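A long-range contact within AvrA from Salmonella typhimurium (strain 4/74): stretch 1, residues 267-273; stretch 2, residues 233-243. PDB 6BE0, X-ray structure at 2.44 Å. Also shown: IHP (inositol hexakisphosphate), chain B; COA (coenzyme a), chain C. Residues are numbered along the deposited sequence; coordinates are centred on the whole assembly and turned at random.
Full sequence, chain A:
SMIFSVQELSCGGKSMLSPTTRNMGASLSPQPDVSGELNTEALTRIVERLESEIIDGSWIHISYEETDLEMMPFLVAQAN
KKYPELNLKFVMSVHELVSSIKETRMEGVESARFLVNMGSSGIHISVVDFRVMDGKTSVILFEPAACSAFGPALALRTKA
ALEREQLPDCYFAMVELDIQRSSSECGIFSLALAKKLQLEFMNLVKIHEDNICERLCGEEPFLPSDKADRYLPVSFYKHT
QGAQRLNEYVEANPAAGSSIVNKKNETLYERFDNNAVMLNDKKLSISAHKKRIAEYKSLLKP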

ATOM      1  N   THR A 267     -16.419 -12.475  -5.771  1.00 68.74           N
ATOM      2  CA  THR A 267     -15.059 -12.934  -5.997  1.00 67.78           C
ATOM      3  C   THR A 267     -14.152 -11.772  -6.379  1.00 67.18           C
ATOM      4  O   THR A 267     -14.615 -10.645  -6.561  1.00 65.80           O
ATOM      5  CB  THR A 267     -15.004 -14.003  -7.103  1.00 72.23           C
ATOM      6  OG1 THR A 267     -15.358 -13.414  -8.360  1.00 72.35           O
ATOM      7  CG2 THR A 267     -15.958 -15.147  -6.792  1.00 73.15           C
ATOM      8  N   LEU A 268     -12.858 -12.054  -6.491  1.00 55.20           N
ATOM      9  CA  LEU A 268     -11.882 -11.058  -6.913  1.00 49.25           C
ATOM     10  C   LEU A 268     -12.272 -10.461  -8.262  1.00 49.68           C
ATOM     11  O   LEU A 268     -12.217  -9.247  -8.455  1.00 47.76           O
ATOM     12  CB  LEU A 268     -10.487 -11.684  -6.994  1.00 48.85           C
ATOM     13  CG  LEU A 268      -9.340 -10.766  -7.416  1.00 47.41           C
ATOM     14  CD1 LEU A 268      -9.076  -9.708  -6.355  1.00 44.20           C
ATOM     15  CD2 LEU A 268      -8.089 -11.586  -7.690  1.00 54.20           C
ATOM     16  N   TYR A 269     -12.670 -11.324  -9.191  1.00 61.65           N
ATOM     17  CA  TYR A 269     -13.084 -10.888 -10.520  1.00 63.02           C
ATOM     18  C   TYR A 269     -14.421 -10.157 -10.485  1.00 63.91           C
ATOM     19  O   TYR A 269     -14.586  -9.122 -11.129  1.00 68.13           O
ATOM     20  CB  TYR A 269     -13.185 -12.085 -11.470  1.00 65.25           C
ATOM     21  CG  TYR A 269     -11.882 -12.533 -12.101  1.00 65.58           C
ATOM     22  CD1 TYR A 269     -10.839 -11.640 -12.321  1.00 63.31           C
ATOM     23  CD2 TYR A 269     -11.705 -13.852 -12.493  1.00 70.33           C
ATOM     24  CE1 TYR A 269      -9.660 -12.051 -12.902  1.00 64.71           C
ATOM     25  CE2 TYR A 269     -10.528 -14.271 -13.075  1.00 72.22           C
ATOM     26  CZ  TYR A 269      -9.510 -13.366 -13.279  1.00 69.27           C
ATOM     27  OH  TYR A 269      -8.338 -13.777 -13.861  1.00 73.71           O
ATOM     28  N   GLU A 270     -15.377 -10.706  -9.742  1.00 60.56           N
ATOM     29  CA  GLU A 270     -16.701 -10.103  -9.647  1.00 61.86           C
ATOM     30  C   GLU A 270     -16.613  -8.703  -9.052  1.00 62.11           C
ATOM     31  O   GLU A 270     -17.342  -7.800  -9.463  1.00 64.19           O
ATOM     32  CB  GLU A 270     -17.634 -10.979  -8.808  1.00 65.38           C
ATOM     33  CG  GLU A 270     -18.144 -12.215  -9.535  1.00 68.89           C
ATOM     34  CD  GLU A 270     -19.153 -13.001  -8.720  1.00 73.81           C
ATOM     35  OE1 GLU A 270     -19.160 -12.856  -7.480  1.00 71.73           O
ATOM     36  OE2 GLU A 270     -19.943 -13.759  -9.322  1.00 79.43           O
ATOM     37  N   ARG A 271     -15.714  -8.524  -8.089  1.00 58.05           N
ATOM     38  CA  ARG A 271     -15.527  -7.220  -7.469  1.00 55.89           C
ATOM     39  C   ARG A 271     -14.863  -6.237  -8.430  1.00 52.90           C
ATOM     40  O   ARG A 271     -15.221  -5.060  -8.465  1.00 55.20           O
ATOM     41  CB  ARG A 271     -14.688  -7.331  -6.195  1.00 53.09           C
ATOM     42  CG  ARG A 271     -14.099  -5.997  -5.783  1.00 50.36           C
ATOM     43  CD  ARG A 271     -13.596  -5.958  -4.355  1.00 51.53           C
ATOM     44  NE  ARG A 271     -12.843  -4.728  -4.130  1.00 46.68           N
ATOM     45  CZ  ARG A 271     -13.385  -3.515  -4.079  1.00 45.57           C
ATOM     46  NH1 ARG A 271     -14.694  -3.354  -4.223  1.00 68.05           N
ATOM     47  NH2 ARG A 271     -12.616  -2.457  -3.884  1.00 46.21           N
ATOM     48  N   PHE A 272     -13.885  -6.720  -9.193  1.00 46.09           N
ATOM     49  CA  PHE A 272     -13.177  -5.878 -10.152  1.00 46.43           C
ATOM     50  C   PHE A 272     -14.150  -5.241 -11.134  1.00 47.54           C
ATOM     51  O   PHE A 272     -14.027  -4.063 -11.466  1.00 47.72           O
ATOM     52  CB  PHE A 272     -12.126  -6.688 -10.914  1.00 49.58           C
ATOM     53  CG  PHE A 272     -11.508  -5.943 -12.066  1.00 50.75           C
ATOM     54  CD1 PHE A 272     -10.495  -5.024 -11.852  1.00 50.78           C
ATOM     55  CD2 PHE A 272     -11.941  -6.164 -13.364  1.00 53.32           C
ATOM     56  CE1 PHE A 272      -9.926  -4.338 -12.911  1.00 52.39           C
ATOM     57  CE2 PHE A 272     -11.375  -5.482 -14.425  1.00 55.28           C
ATOM     58  CZ  PHE A 272     -10.367  -4.568 -14.197  1.00 55.47           C
ATOM     59  N   ASP A 273     -15.119  -6.028 -11.590  1.00 50.16           N
ATOM     60  CA  ASP A 273     -16.117  -5.546 -12.536  1.00 52.30           C
ATOM     61  C   ASP A 273     -17.115  -4.597 -11.875  1.00 51.43           C
ATOM     62  O   ASP A 273     -17.565  -3.636 -12.497  1.00 55.00           O
ATOM     63  CB  ASP A 273     -16.862  -6.726 -13.168  1.00 55.96           C
ATOM     64  CG  ASP A 273     -16.006  -7.500 -14.159  1.00 57.80           C
ATOM     65  OD1 ASP A 273     -14.943  -6.986 -14.571  1.00 56.94           O
ATOM     66  OD2 ASP A 273     -16.405  -8.622 -14.538  1.00 60.74           O
TER
HETATM   67  C1  IHP B 301     -13.086  -4.410   4.911  1.00 78.54           C
HETATM   68  C2  IHP B 301     -12.216  -3.464   4.092  1.00 69.88           C
HETATM   69  C3  IHP B 301     -12.722  -3.350   2.664  1.00 67.42           C
HETATM   70  C4  IHP B 301     -14.184  -2.958   2.641  1.00 79.01           C
HETATM   71  C5  IHP B 301     -14.990  -4.057   3.308  1.00 73.21           C
HETATM   72  C6  IHP B 301     -14.591  -4.190   4.770  1.00 78.55           C
HETATM   73  O11 IHP B 301     -12.700  -4.300   6.270  1.00 69.77           O
HETATM   74  P1  IHP B 301     -11.783  -5.452   6.885  1.00 75.18           P
HETATM   75  O21 IHP B 301     -10.753  -4.836   7.804  1.00 93.13           O
HETATM   76  O31 IHP B 301     -11.060  -6.206   5.790  1.00 74.01           O
HETATM   77  O41 IHP B 301     -12.647  -6.404   7.669  1.00 86.31           O
HETATM   78  O12 IHP B 301     -12.164  -2.164   4.721  1.00 69.12           O
HETATM   79  P2  IHP B 301     -10.787  -1.601   5.263  1.00 49.55           P
HETATM   80  O22 IHP B 301     -10.121  -2.604   6.174  1.00 36.70           O
HETATM   81  O32 IHP B 301      -9.846  -1.301   4.120  1.00 53.55           O
HETATM   82  O42 IHP B 301     -11.039  -0.329   6.043  1.00 27.05           O
HETATM   83  O13 IHP B 301     -11.930  -2.405   1.943  1.00 55.70           O
HETATM   84  P3  IHP B 301     -10.962  -2.921   0.788  1.00 49.28           P
HETATM   85  O23 IHP B 301      -9.673  -2.138   0.816  1.00 38.31           O
HETATM   86  O33 IHP B 301     -10.646  -4.389   0.958  1.00 28.69           O
HETATM   87  O43 IHP B 301     -11.622  -2.713  -0.550  1.00 37.48           O
HETATM   88  O14 IHP B 301     -14.620  -2.684   1.296  1.00100.62           O
HETATM   89  P4  IHP B 301     -14.820  -3.807   0.156  1.00 55.44           P
HETATM   90  O24 IHP B 301     -14.209  -3.318  -1.137  1.00 41.12           O
HETATM   91  O34 IHP B 301     -14.173  -5.120   0.533  1.00 48.71           O
HETATM   92  O44 IHP B 301     -16.288  -4.025  -0.087  1.00 48.35           O
HETATM   93  O15 IHP B 301     -16.396  -3.821   3.205  1.00 75.85           O
HETATM   94  P5  IHP B 301     -17.373  -5.065   3.122  1.00 52.27           P
HETATM   95  O25 IHP B 301     -16.656  -6.321   3.570  1.00 33.57           O
HETATM   96  O35 IHP B 301     -18.560  -4.819   4.019  1.00 41.35           O
HETATM   97  O45 IHP B 301     -17.860  -5.265   1.708  1.00 47.66           O
HETATM   98  O16 IHP B 301     -15.009  -3.041   5.505  1.00 80.80           O
HETATM   99  P6  IHP B 301     -15.809  -3.237   6.834  1.00 54.83           P
HETATM  100  O26 IHP B 301     -16.390  -1.919   7.275  1.00 38.91           O
HETATM  101  O36 IHP B 301     -16.925  -4.227   6.624  1.00 57.44           O
HETATM  102  O46 IHP B 301     -14.896  -3.744   7.923  1.00 45.69           O
HETATM  103  N1A COA C 302      -6.861   4.024 -14.239  1.00 46.94           N
HETATM  104  C2A COA C 302      -7.167   2.693 -14.289  1.00 45.68           C
HETATM  105  N3A COA C 302      -6.425   1.847 -15.064  1.00 50.04           N
HETATM  106  C4A COA C 302      -5.371   2.322 -15.798  1.00 52.71           C
HETATM  107  C5A COA C 302      -5.062   3.636 -15.752  1.00 41.56           C
HETATM  108  C6A COA C 302      -5.822   4.489 -14.960  1.00 38.20           C
HETATM  109  N6A COA C 302      -6.018   5.829 -14.508  1.00 48.94           N
HETATM  110  N7A COA C 302      -3.984   3.849 -16.560  1.00 54.56           N
HETATM  111  C8A COA C 302      -3.630   2.656 -17.104  1.00 59.47           C
HETATM  112  N9A COA C 302      -4.480   1.712 -16.642  1.00 62.41           N
HETATM  113  C1B COA C 302      -4.491   0.318 -16.937  1.00 58.69           C
HETATM  114  C2B COA C 302      -5.493   0.013 -17.732  1.00 63.90           C
HETATM  115  O2B COA C 302      -6.616  -0.491 -16.958  1.00 84.53           O
HETATM  116  C3B COA C 302      -4.918  -1.137 -18.720  1.00 82.50           C
HETATM  117  O3B COA C 302      -4.870  -2.399 -18.053  1.00 84.10           O
HETATM  118  P3B COA C 302      -5.768  -3.617 -18.609  1.00 67.69           P
HETATM  119  O7A COA C 302      -7.227  -3.346 -18.321  1.00 52.49           O
HETATM  120  O8A COA C 302      -5.565  -3.762 -20.097  1.00 77.48           O
HETATM  121  O9A COA C 302      -5.354  -4.903 -17.926  1.00 71.68           O
HETATM  122  C4B COA C 302      -3.665  -0.724 -19.025  1.00 85.62           C
HETATM  123  O4B COA C 302      -3.172  -0.061 -17.745  1.00 77.01           O
HETATM  124  C5B COA C 302      -3.700   0.278 -20.170  1.00 93.33           C
HETATM  125  O5B COA C 302      -2.419   0.879 -20.326  1.00 81.09           O
HETATM  126  P1A COA C 302      -1.542   0.530 -21.619  1.00123.16           P
HETATM  127  O1A COA C 302      -1.895  -0.856 -22.135  1.00117.40           O
HETATM  128  O2A COA C 302      -1.810   1.567 -22.697  1.00129.07           O
HETATM  129  O3A COA C 302      -0.006   0.570 -21.232  1.00 91.01           O
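Stretch 2, residues 233-243: PVSFYKHTQGA

Stretch 2 lies on stretch 1 as an irregular strip against one side of a helix. The helix runs from Leu 268 to Asp 273, with Thr 267 at its N-cap, where Thr 267 OG1 accepts from Glu 270 N at 3.0 Å. The strip starts with a 3-10 segment, Val 234 to Phe 236, bends through a type I turn from Tyr 237 to Thr 240, and straightens until Gly 242 stands at the N-cap position of the next helix, which Ala 243 begins. Both chains advance in the same sense: Leu 268 meets the early part of the strip, Arg 271 the turn, Phe 272 the end. The backbones come nearest at Leu 268 and Lys 238, whose CA atoms are 6.4 Å apart.

Leu 268 is the first bump. Leu 268 CD2 packs on Val 234 CG1 at 4.0 Å, while Leu 268 CD1 enters the bend, 3.6 Å from Tyr 237 O and 4.1 Å from Lys 238 CA. Tyr 237 O also accepts a hydrogen bond from Thr 240 OG1, at 2.7 Å, which helps to hold the turn in shape.

Phe 272 is the second and flatter bump, its ring tip lying against the backbone of Thr 240, Gly 242 and Ala 243 and the CB of Ala 243. Thr 240 O lies at the edge of the ring, 3.5 Å from Phe 272 CE1, and Ala 243 CB packs 3.9 Å from Phe 272 CE2. Gly 242 N is 3.9 Å from Phe 272 CE1.

Arg 271, extended through chi3, reaches toward the turn at Lys 238 and His 239. Arg 271 NE is 3.7 Å from Lys 238 CE, and His 239 CE1 is 3.2 Å from Arg 271 NH2, near the guanidinium plane. Inositol hexakisphosphate contacts all three residues: its O24 covers one guanidinium face, Lys 238 NZ bonds its O34 at a very short 2.5 Å, and His 239 NE2 bonds its O23 at 2.8 Å. With no clear hydrogen bond directly between the stretches, the direct contact is mainly one of packed shapes, and the ligand touches both stretches.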

ATOM      1  N   PRO A 233      -1.094 -12.606  -0.530  1.00 36.41           N
ATOM      2  CA  PRO A 233      -2.461 -13.135  -0.568  1.00 38.02           C
ATOM      3  C   PRO A 233      -3.390 -12.327  -1.471  1.00 39.08           C
ATOM      4  O   PRO A 233      -3.017 -11.252  -1.939  1.00 39.15           O
ATOM      5  CB  PRO A 233      -2.901 -13.045   0.892  1.00 34.95           C
ATOM      6  CG  PRO A 233      -2.180 -11.857   1.412  1.00 34.59           C
ATOM      7  CD  PRO A 233      -0.848 -11.837   0.706  1.00 33.21           C
ATOM      8  N   VAL A 234      -4.593 -12.849  -1.693  1.00 42.87           N
ATOM      9  CA  VAL A 234      -5.535 -12.275  -2.650  1.00 43.69           C
ATOM     10  C   VAL A 234      -6.006 -10.880  -2.242  1.00 40.85           C
ATOM     11  O   VAL A 234      -6.239 -10.023  -3.095  1.00 40.87           O
ATOM     12  CB  VAL A 234      -6.774 -13.186  -2.816  1.00 45.76           C
ATOM     13  CG1 VAL A 234      -7.718 -12.636  -3.880  1.00 52.69           C
ATOM     14  CG2 VAL A 234      -6.347 -14.606  -3.172  1.00 53.43           C
ATOM     15  N   SER A 235      -6.138 -10.656  -0.939  1.00 47.33           N
ATOM     16  CA  SER A 235      -6.709  -9.415  -0.421  1.00 44.17           C
ATOM     17  C   SER A 235      -5.897  -8.176  -0.802  1.00 40.02           C
ATOM     18  O   SER A 235      -6.391  -7.052  -0.710  1.00 43.06           O
ATOM     19  CB  SER A 235      -6.834  -9.495   1.100  1.00 41.83           C
ATOM     20  OG  SER A 235      -5.569  -9.675   1.707  1.00 39.12           O
ATOM     21  N   PHE A 236      -4.656  -8.382  -1.231  1.00 40.93           N
ATOM     22  CA  PHE A 236      -3.789  -7.280  -1.635  1.00 37.95           C
ATOM     23  C   PHE A 236      -4.154  -6.731  -3.014  1.00 38.75           C
ATOM     24  O   PHE A 236      -3.791  -5.605  -3.354  1.00 39.16           O
ATOM     25  CB  PHE A 236      -2.328  -7.733  -1.635  1.00 35.78           C
ATOM     26  CG  PHE A 236      -1.678  -7.687  -0.282  1.00 35.20           C
ATOM     27  CD1 PHE A 236      -2.303  -8.241   0.821  1.00 39.20           C
ATOM     28  CD2 PHE A 236      -0.436  -7.099  -0.117  1.00 32.70           C
ATOM     29  CE1 PHE A 236      -1.708  -8.200   2.066  1.00 34.11           C
ATOM     30  CE2 PHE A 236       0.166  -7.057   1.125  1.00 35.52           C
ATOM     31  CZ  PHE A 236      -0.471  -7.608   2.217  1.00 31.54           C
ATOM     32  N   TYR A 237      -4.875  -7.528  -3.796  1.00 36.08           N
ATOM     33  CA  TYR A 237      -5.125  -7.221  -5.203  1.00 35.25           C
ATOM     34  C   TYR A 237      -6.560  -6.794  -5.488  1.00 36.02           C
ATOM     35  O   TYR A 237      -6.995  -6.793  -6.639  1.00 35.17           O
ATOM     36  CB  TYR A 237      -4.777  -8.437  -6.059  1.00 35.88           C
ATOM     37  CG  TYR A 237      -3.329  -8.834  -5.956  1.00 35.19           C
ATOM     38  CD1 TYR A 237      -2.425  -8.488  -6.949  1.00 34.35           C
ATOM     39  CD2 TYR A 237      -2.861  -9.539  -4.858  1.00 36.41           C
ATOM     40  CE1 TYR A 237      -1.096  -8.843  -6.856  1.00 36.22           C
ATOM     41  CE2 TYR A 237      -1.534  -9.897  -4.755  1.00 35.89           C
ATOM     42  CZ  TYR A 237      -0.655  -9.547  -5.756  1.00 34.87           C
ATOM     43  OH  TYR A 237       0.669  -9.903  -5.660  1.00 40.73           O
ATOM     44  N   LYS A 238      -7.294  -6.424  -4.447  1.00 35.72           N
ATOM     45  CA  LYS A 238      -8.693  -6.055  -4.613  1.00 35.69           C
ATOM     46  C   LYS A 238      -8.846  -4.776  -5.433  1.00 33.83           C
ATOM     47  O   LYS A 238      -9.824  -4.616  -6.164  1.00 35.62           O
ATOM     48  CB  LYS A 238      -9.360  -5.887  -3.250  1.00 36.21           C
ATOM     49  CG  LYS A 238      -9.377  -7.160  -2.417  1.00 38.98           C
ATOM     50  CD  LYS A 238     -10.031  -6.942  -1.060  1.00 40.72           C
ATOM     51  CE  LYS A 238     -11.499  -6.573  -1.200  1.00 41.57           C
ATOM     52  NZ  LYS A 238     -12.196  -6.544   0.112  1.00 41.80           N
ATOM     53  N   HIS A 239      -7.872  -3.876  -5.313  1.00 35.49           N
ATOM     54  CA  HIS A 239      -7.920  -2.590  -6.007  1.00 36.55           C
ATOM     55  C   HIS A 239      -7.060  -2.572  -7.266  1.00 33.17           C
ATOM     56  O   HIS A 239      -6.788  -1.502  -7.812  1.00 33.50           O
ATOM     57  CB  HIS A 239      -7.468  -1.465  -5.072  1.00 31.23           C
ATOM     58  CG  HIS A 239      -8.325  -1.309  -3.855  1.00 32.31           C
ATOM     59  ND1 HIS A 239      -9.617  -0.832  -3.911  1.00 32.97           N
ATOM     60  CD2 HIS A 239      -8.075  -1.564  -2.548  1.00 32.35           C
ATOM     61  CE1 HIS A 239     -10.127  -0.802  -2.694  1.00 37.06           C
ATOM     62  NE2 HIS A 239      -9.212  -1.241  -1.848  1.00 38.19           N
ATOM     63  N   THR A 240      -6.631  -3.747  -7.723  1.00 35.52           N
ATOM     64  CA  THR A 240      -5.800  -3.845  -8.921  1.00 37.94           C
ATOM     65  C   THR A 240      -6.448  -3.121 -10.093  1.00 38.37           C
ATOM     66  O   THR A 240      -7.610  -3.362 -10.422  1.00 43.00           O
ATOM     67  CB  THR A 240      -5.543  -5.308  -9.326  1.00 37.97           C
ATOM     68  OG1 THR A 240      -4.976  -6.020  -8.222  1.00 37.71           O
ATOM     69  CG2 THR A 240      -4.585  -5.381 -10.512  1.00 41.19           C
ATOM     70  N   GLN A 241      -5.682  -2.230 -10.713  1.00 37.04           N
ATOM     71  CA  GLN A 241      -6.171  -1.422 -11.820  1.00 40.83           C
ATOM     72  C   GLN A 241      -5.696  -1.997 -13.151  1.00 41.97           C
ATOM     73  O   GLN A 241      -4.841  -1.422 -13.817  1.00 47.97           O
ATOM     74  CB  GLN A 241      -5.707   0.027 -11.656  1.00 38.97           C
ATOM     75  CG  GLN A 241      -6.362   0.731 -10.476  1.00 37.39           C
ATOM     76  CD  GLN A 241      -5.724   2.064 -10.143  1.00 37.20           C
ATOM     77  OE1 GLN A 241      -4.524   2.259 -10.335  1.00 36.82           O
ATOM     78  NE2 GLN A 241      -6.527   2.992  -9.638  1.00 39.53           N
ATOM     79  N   GLY A 242      -6.262  -3.138 -13.528  1.00 43.10           N
ATOM     80  CA  GLY A 242      -5.887  -3.804 -14.761  1.00 47.34           C
ATOM     81  C   GLY A 242      -6.340  -5.252 -14.782  1.00 47.06           C
ATOM     82  O   GLY A 242      -5.920  -6.054 -13.948  1.00 51.41           O
ATOM     83  N   ALA A 243      -7.201  -5.584 -15.738  1.00 53.76           N
ATOM     84  CA  ALA A 243      -7.713  -6.941 -15.874  1.00 54.39           C
ATOM     85  C   ALA A 243      -6.585  -7.918 -16.194  1.00 57.33           C
ATOM     86  O   ALA A 243      -6.554  -9.037 -15.678  1.00 55.58           O
ATOM     87  CB  ALA A 243      -8.784  -6.996 -16.952  1.00 57.96           C
TER